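PDB 2IMR: aminodeoxyfutalosine deaminase from Deinococcus radiodurans, which catalyses the zinc-dependent deamination of aminodeoxyfutalosine to futalosine in menaquinone biosynthesis and, less efficiently, deaminates adenosine and several related nucleosides. Local coordinates for residues A[110-113]-A[114-117]; A[120-123]-A[124-128]. One frame throughout, in Å; residues are numbered along the deposited sequence.

Contact 1 of 2, residues A[110-113]-A[114-117]; sequences QALP and YFQW
Tyr114 folds back beside Leu112 at a one-residue break between two consecutive short helices, 106-111 and the weakly bonded 113-116, in the TIM-barrel fold of the amidohydrolase family, where the break lies beside the active site. Its CG lies between the backbone N and the carbonyl carbon (chi1 55°), which lets the ring run alongside the leucine: Leu112 CB stands over one face, 4.2 Å from Tyr114 CE2, and Leu112 CD1 reaches Tyr114 OH at 3.8 Å. The hydroxyl itself hydrogen-bonds to Glu243, probably the catalytic proton donor, and His244 stacks on the ring. Phe115 comes next and extends the same apolar group, with its CE1 3.8 Å from Leu112 CD1, so this methyl touches both aromatic residues. The backbone N of Phe115 closes the turn by donating to Leu112 O at 3.0 Å, from well above the carbonyl plane. Gln116 takes the outer side. Its backbone N makes a weak bond to Pro113 O, while the chain bends at chi2 (-58°) and brings NE2 back toward helix 106-111, where it bonds weakly to Phe109 O. Trp117 ends the turn. Its backbone N also donates to Pro113 O, at 3.3 Å and in the carbonyl plane, so two amides converge on one oxygen. The indole turns back over the first turn, with the same oxygen over one face, 3.3 Å above the plane and away from the middle of the ring system. Farther along the ring, Trp117 CZ2 rests 3.9 Å from Pro113 CB.

Contact 2 of 2, residues A[120-123]-A[124-128]; sequences EVVI and RGRHL
Arg124 lies along Glu120, one turn earlier in helix 119-125, and both side chains point the same way. Starting at its base, Arg124 CB sits 3.3 Å from Glu120 O, the carbonyl that accepts the i to i+4 bond from Arg124 N at 2.9 Å (161° at the hydrogen). Arg124 CG comes within 3.1 Å of Glu120 O, and CD touches Glu120 CG at 3.8 Å. The chain then bends at chi3 (61°), and the guanidinium leaves the carboxylate: NH2 hydrogen-bonds to Val356 O, and Arg124 NH1 stays 5.0 Å from Glu120 OE2. After the bond from Gly125 N to Val121 O (2.9 Å), Arg126 N makes weak bonds to Val122 O and Ile123 O. Arg126 stretches out across Val122, laying one guanidinium face over CG1, with Arg126 NH2 4.0 Å from Val122 CG1. A type I turn runs from Gly125 to Leu128, and a water donating to Ile123 O and accepting from His127 N links the helix to the turn. Glu120 and Arg124 thus meet through their aliphatic carbons rather than a salt bridge; at this separation their opposite charges would probably add only a modest, longer-range attraction.

Contacts 1 and 2 follow each other in the chain, their centres 12 Å apart: contact 1 joins the end of helix 106-111 to helix 113-116, and contact 2 lies along helix 119-125 and the turn at 125-128. They meet directly: Phe115 CD2 packs on Val121 CG1 at 3.8 Å, Phe115 O approaches Val122 CG2 at 3.3 Å, and Gln116 NE2 lies 3.8 Å from Val122 CG2. Contact 1 is nearer the catalytic centre, with the Phe115 side chain about 7 Å from the zinc ion and the side chain of Leu112 about 4 Å from that of His213, which probably binds the substrate. In contact 2, the Val121 side chain is about 11 Å from the metal and about 8 Å from that of the zinc ligand Asp354.

Contact 1 of 2, residues A[110-113]-A[114-117]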
ATOM      1  N   GLN A 110      -4.954 -19.662   3.424  1.00 23.59           N
ATOM      2  CA  GLN A 110      -4.872 -20.760   4.378  1.00 24.59           C
ATOM      3  C   GLN A 110      -3.880 -20.476   5.501  1.00 23.47           C
ATOM      4  O   GLN A 110      -4.079 -20.906   6.635  1.00 21.49           O
ATOM      5  CB  GLN A 110      -4.476 -22.058   3.661  1.00 27.22           C
ATOM      6  CG  GLN A 110      -5.559 -22.612   2.738  1.00 33.85           C
ATOM      7  CD  GLN A 110      -5.196 -23.966   2.152  1.00 37.69           C
ATOM      8  OE1 GLN A 110      -4.297 -24.077   1.311  1.00 41.03           O
ATOM      9  NE2 GLN A 110      -5.892 -25.008   2.599  1.00 38.73           N
ATOM     10  N   ALA A 111      -2.818 -19.745   5.183  1.00 21.49           N
ATOM     11  CA  ALA A 111      -1.791 -19.422   6.168  1.00 21.64           C
ATOM     12  C   ALA A 111      -2.242 -18.408   7.219  1.00 22.02           C
ATOM     13  O   ALA A 111      -1.679 -18.354   8.310  1.00 22.55           O
ATOM     14  CB  ALA A 111      -0.552 -18.902   5.459  1.00 22.08           C
ATOM     15  N   LEU A 112      -3.254 -17.610   6.892  1.00 22.26           N
ATOM     16  CA  LEU A 112      -3.741 -16.582   7.810  1.00 21.94           C
ATOM     17  C   LEU A 112      -5.140 -16.876   8.367  1.00 22.67           C
ATOM     18  O   LEU A 112      -6.154 -16.617   7.716  1.00 22.00           O
ATOM     19  CB  LEU A 112      -3.725 -15.226   7.097  1.00 20.88           C
ATOM     20  CG  LEU A 112      -2.385 -14.867   6.436  1.00 22.25           C
ATOM     21  CD1 LEU A 112      -2.446 -13.456   5.857  1.00 23.08           C
ATOM     22  CD2 LEU A 112      -1.263 -14.966   7.463  1.00 21.98           C
ATOM     23  N   PRO A 113      -5.205 -17.409   9.596  1.00 22.83           N
ATOM     24  CA  PRO A 113      -6.452 -17.759  10.280  1.00 24.75           C
ATOM     25  C   PRO A 113      -7.548 -16.698  10.284  1.00 24.99           C
ATOM     26  O   PRO A 113      -8.712 -17.012  10.027  1.00 23.20           O
ATOM     27  CB  PRO A 113      -5.980 -18.103  11.691  1.00 26.83           C
ATOM     28  CG  PRO A 113      -4.646 -18.718  11.437  1.00 25.71           C
ATOM     29  CD  PRO A 113      -4.044 -17.758  10.435  1.00 25.57           C
ATOM     30  N   TYR A 114      -7.187 -15.447  10.565  1.00 23.97           N
ATOM     31  CA  TYR A 114      -8.186 -14.388  10.622  1.00 23.44           C
ATOM     32  C   TYR A 114      -8.878 -14.086   9.297  1.00 23.93           C
ATOM     33  O   TYR A 114      -9.940 -13.462   9.282  1.00 24.45           O
ATOM     34  CB  TYR A 114      -7.590 -13.113  11.235  1.00 23.21           C
ATOM     35  CG  TYR A 114      -6.345 -12.593  10.569  1.00 23.57           C
ATOM     36  CD1 TYR A 114      -6.422 -11.641   9.553  1.00 24.16           C
ATOM     37  CD2 TYR A 114      -5.080 -13.037  10.968  1.00 22.62           C
ATOM     38  CE1 TYR A 114      -5.281 -11.137   8.955  1.00 23.16           C
ATOM     39  CE2 TYR A 114      -3.926 -12.539  10.371  1.00 23.78           C
ATOM     40  CZ  TYR A 114      -4.036 -11.587   9.365  1.00 24.23           C
ATOM     41  OH  TYR A 114      -2.904 -11.081   8.769  1.00 26.90           O
ATOM     42  N   PHE A 115      -8.293 -14.523   8.186  1.00 23.34           N
ATOM     43  CA  PHE A 115      -8.939 -14.316   6.897  1.00 26.11           C
ATOM     44  C   PHE A 115     -10.115 -15.287   6.839  1.00 27.35           C
ATOM     45  O   PHE A 115     -11.175 -14.973   6.300  1.00 27.32           O
ATOM     46  CB  PHE A 115      -7.986 -14.614   5.735  1.00 25.14           C
ATOM     47  CG  PHE A 115      -7.293 -13.399   5.189  1.00 25.14           C
ATOM     48  CD1 PHE A 115      -6.392 -12.682   5.969  1.00 24.40           C
ATOM     49  CD2 PHE A 115      -7.537 -12.975   3.888  1.00 26.03           C
ATOM     50  CE1 PHE A 115      -5.742 -11.562   5.461  1.00 24.71           C
ATOM     51  CE2 PHE A 115      -6.892 -11.852   3.369  1.00 26.77           C
ATOM     52  CZ  PHE A 115      -5.990 -11.146   4.160  1.00 25.84           C
ATOM     53  N   GLN A 116      -9.910 -16.470   7.407  1.00 28.32           N
ATOM     54  CA  GLN A 116     -10.931 -17.510   7.431  1.00 29.72           C
ATOM     55  C   GLN A 116     -12.108 -17.126   8.323  1.00 28.62           C
ATOM     56  O   GLN A 116     -13.247 -17.525   8.071  1.00 28.43           O
ATOM     57  CB  GLN A 116     -10.322 -18.822   7.934  1.00 32.31           C
ATOM     58  CG  GLN A 116      -9.123 -19.310   7.130  1.00 35.17           C
ATOM     59  CD  GLN A 116      -9.457 -19.525   5.668  1.00 38.40           C
ATOM     60  OE1 GLN A 116     -10.431 -20.205   5.337  1.00 40.71           O
ATOM     61  NE2 GLN A 116      -8.647 -18.949   4.781  1.00 38.55           N
ATOM     62  N   TRP A 117     -11.834 -16.351   9.367  1.00 27.87           N
ATOM     63  CA  TRP A 117     -12.884 -15.941  10.290  1.00 25.64           C
ATOM     64  C   TRP A 117     -13.907 -15.018   9.637  1.00 24.71           C
ATOM     65  O   TRP A 117     -14.991 -14.803  10.180  1.00 23.11           O
ATOM     66  CB  TRP A 117     -12.276 -15.274  11.529  1.00 26.81           C
ATOM     67  CG  TRP A 117     -11.290 -16.155  12.248  1.00 28.96           C
ATOM     68  CD1 TRP A 117     -11.227 -17.520  12.202  1.00 29.65           C
ATOM     69  CD2 TRP A 117     -10.226 -15.736  13.116  1.00 28.20           C
ATOM     70  NE1 TRP A 117     -10.190 -17.974  12.979  1.00 29.95           N
ATOM     71  CE2 TRP A 117      -9.559 -16.902  13.553  1.00 29.10           C
ATOM     72  CE3 TRP A 117      -9.770 -14.488  13.565  1.00 27.62           C
ATOM     73  CZ2 TRP A 117      -8.457 -16.859  14.417  1.00 28.10           C
ATOM     74  CZ3 TRP A 117      -8.671 -14.446  14.426  1.00 27.39           C
ATOM     75  CH2 TRP A 117      -8.030 -15.625  14.841  1.00 28.85           C
TER

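Contact 2 of 2, residues A[120-123]-A[124-128]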
ATOM      1  N   GLU A 120     -16.923 -14.002   3.932  1.00 27.24           N
ATOM      2  CA  GLU A 120     -17.078 -13.183   2.735  1.00 28.57           C
ATOM      3  C   GLU A 120     -15.738 -12.866   2.072  1.00 25.41           C
ATOM      4  O   GLU A 120     -15.642 -12.818   0.848  1.00 24.43           O
ATOM      5  CB  GLU A 120     -17.822 -11.886   3.069  1.00 31.46           C
ATOM      6  CG  GLU A 120     -18.192 -11.062   1.841  1.00 38.61           C
ATOM      7  CD  GLU A 120     -19.222  -9.977   2.132  1.00 41.54           C
ATOM      8  OE1 GLU A 120     -20.352 -10.315   2.548  1.00 45.92           O
ATOM      9  OE2 GLU A 120     -18.905  -8.782   1.938  1.00 44.10           O
ATOM     10  N   VAL A 121     -14.703 -12.651   2.876  1.00 21.75           N
ATOM     11  CA  VAL A 121     -13.388 -12.354   2.320  1.00 20.44           C
ATOM     12  C   VAL A 121     -12.824 -13.561   1.576  1.00 21.06           C
ATOM     13  O   VAL A 121     -12.302 -13.430   0.472  1.00 19.69           O
ATOM     14  CB  VAL A 121     -12.390 -11.944   3.418  1.00 20.54           C
ATOM     15  CG1 VAL A 121     -10.984 -11.800   2.822  1.00 19.14           C
ATOM     16  CG2 VAL A 121     -12.841 -10.631   4.046  1.00 18.86           C
ATOM     17  N   VAL A 122     -12.923 -14.739   2.179  1.00 21.26           N
ATOM     18  CA  VAL A 122     -12.409 -15.933   1.521  1.00 23.56           C
ATOM     19  C   VAL A 122     -13.189 -16.176   0.231  1.00 23.68           C
ATOM     20  O   VAL A 122     -12.607 -16.474  -0.812  1.00 23.17           O
ATOM     21  CB  VAL A 122     -12.522 -17.168   2.433  1.00 25.22           C
ATOM     22  CG1 VAL A 122     -12.008 -18.403   1.704  1.00 24.86           C
ATOM     23  CG2 VAL A 122     -11.722 -16.941   3.706  1.00 27.02           C
ATOM     24  N   ILE A 123     -14.508 -16.027   0.307  1.00 23.65           N
ATOM     25  CA  ILE A 123     -15.374 -16.217  -0.851  1.00 24.72           C
ATOM     26  C   ILE A 123     -15.021 -15.253  -1.984  1.00 23.65           C
ATOM     27  O   ILE A 123     -14.878 -15.665  -3.135  1.00 22.30           O
ATOM     28  CB  ILE A 123     -16.859 -16.013  -0.468  1.00 26.37           C
ATOM     29  CG1 ILE A 123     -17.296 -17.113   0.502  1.00 28.28           C
ATOM     30  CG2 ILE A 123     -17.731 -16.020  -1.721  1.00 28.51           C
ATOM     31  CD1 ILE A 123     -18.709 -16.945   1.034  1.00 30.48           C
ATOM     32  N   ARG A 124     -14.880 -13.972  -1.649  1.00 21.84           N
ATOM     33  CA  ARG A 124     -14.548 -12.948  -2.636  1.00 22.47           C
ATOM     34  C   ARG A 124     -13.150 -13.148  -3.219  1.00 21.10           C
ATOM     35  O   ARG A 124     -12.889 -12.786  -4.365  1.00 20.78           O
ATOM     36  CB  ARG A 124     -14.631 -11.552  -2.006  1.00 24.46           C
ATOM     37  CG  ARG A 124     -16.036 -11.084  -1.638  1.00 27.81           C
ATOM     38  CD  ARG A 124     -15.991  -9.733  -0.922  1.00 30.03           C
ATOM     39  NE  ARG A 124     -15.402  -8.681  -1.750  1.00 32.44           N
ATOM     40  CZ  ARG A 124     -16.084  -7.932  -2.614  1.00 35.38           C
ATOM     41  NH1 ARG A 124     -17.392  -8.110  -2.765  1.00 35.29           N
ATOM     42  NH2 ARG A 124     -15.457  -7.007  -3.334  1.00 33.10           N
ATOM     43  N   GLY A 125     -12.254 -13.730  -2.429  1.00 18.92           N
ATOM     44  CA  GLY A 125     -10.894 -13.941  -2.889  1.00 17.56           C
ATOM     45  C   GLY A 125     -10.661 -15.109  -3.830  1.00 18.62           C
ATOM     46  O   GLY A 125      -9.642 -15.155  -4.517  1.00 16.43           O
ATOM     47  N   ARG A 126     -11.597 -16.049  -3.881  1.00 19.40           N
ATOM     48  CA  ARG A 126     -11.430 -17.218  -4.741  1.00 21.69           C
ATOM     49  C   ARG A 126     -11.181 -16.921  -6.218  1.00 22.12           C
ATOM     50  O   ARG A 126     -10.395 -17.616  -6.861  1.00 22.65           O
ATOM     51  CB  ARG A 126     -12.635 -18.152  -4.615  1.00 23.98           C
ATOM     52  CG  ARG A 126     -12.784 -18.824  -3.259  1.00 27.00           C
ATOM     53  CD  ARG A 126     -13.834 -19.912  -3.351  1.00 28.02           C
ATOM     54  NE  ARG A 126     -14.387 -20.300  -2.057  1.00 31.89           N
ATOM     55  CZ  ARG A 126     -13.711 -20.912  -1.092  1.00 31.72           C
ATOM     56  NH1 ARG A 126     -12.430 -21.219  -1.254  1.00 33.58           N
ATOM     57  NH2 ARG A 126     -14.329 -21.228   0.037  1.00 32.26           N
ATOM     58  N   HIS A 127     -11.830 -15.899  -6.767  1.00 22.13           N
ATOM     59  CA  HIS A 127     -11.635 -15.601  -8.188  1.00 24.10           C
ATOM     60  C   HIS A 127     -10.318 -14.895  -8.507  1.00 24.56           C
ATOM     61  O   HIS A 127      -9.937 -14.788  -9.679  1.00 25.13           O
ATOM     62  CB  HIS A 127     -12.790 -14.755  -8.731  1.00 25.02           C
ATOM     63  CG  HIS A 127     -12.709 -13.312  -8.347  1.00 27.90           C
ATOM     64  ND1 HIS A 127     -13.001 -12.861  -7.078  1.00 28.78           N
ATOM     65  CD2 HIS A 127     -12.336 -12.221  -9.057  1.00 29.21           C
ATOM     66  CE1 HIS A 127     -12.812 -11.554  -7.024  1.00 29.62           C
ATOM     67  NE2 HIS A 127     -12.407 -11.142  -8.211  1.00 29.39           N
ATOM     68  N   LEU A 128      -9.626 -14.410  -7.476  1.00 21.43           N
ATOM     69  CA  LEU A 128      -8.356 -13.707  -7.666  1.00 21.60           C
ATOM     70  C   LEU A 128      -7.197 -14.675  -7.842  1.00 21.66           C
ATOM     71  O   LEU A 128      -6.274 -14.727  -7.020  1.00 21.17           O
ATOM     72  CB  LEU A 128      -8.071 -12.781  -6.478  1.00 21.68           C
ATOM     73  CG  LEU A 128      -9.100 -11.678  -6.238  1.00 22.79           C
ATOM     74  CD1 LEU A 128      -8.697 -10.869  -5.008  1.00 23.93           C
ATOM     75  CD2 LEU A 128      -9.196 -10.778  -7.471  1.00 22.89           C
TER
HETATM   76  O   HOH W   1     -14.478 -14.824  -5.875  1.00 29.21           O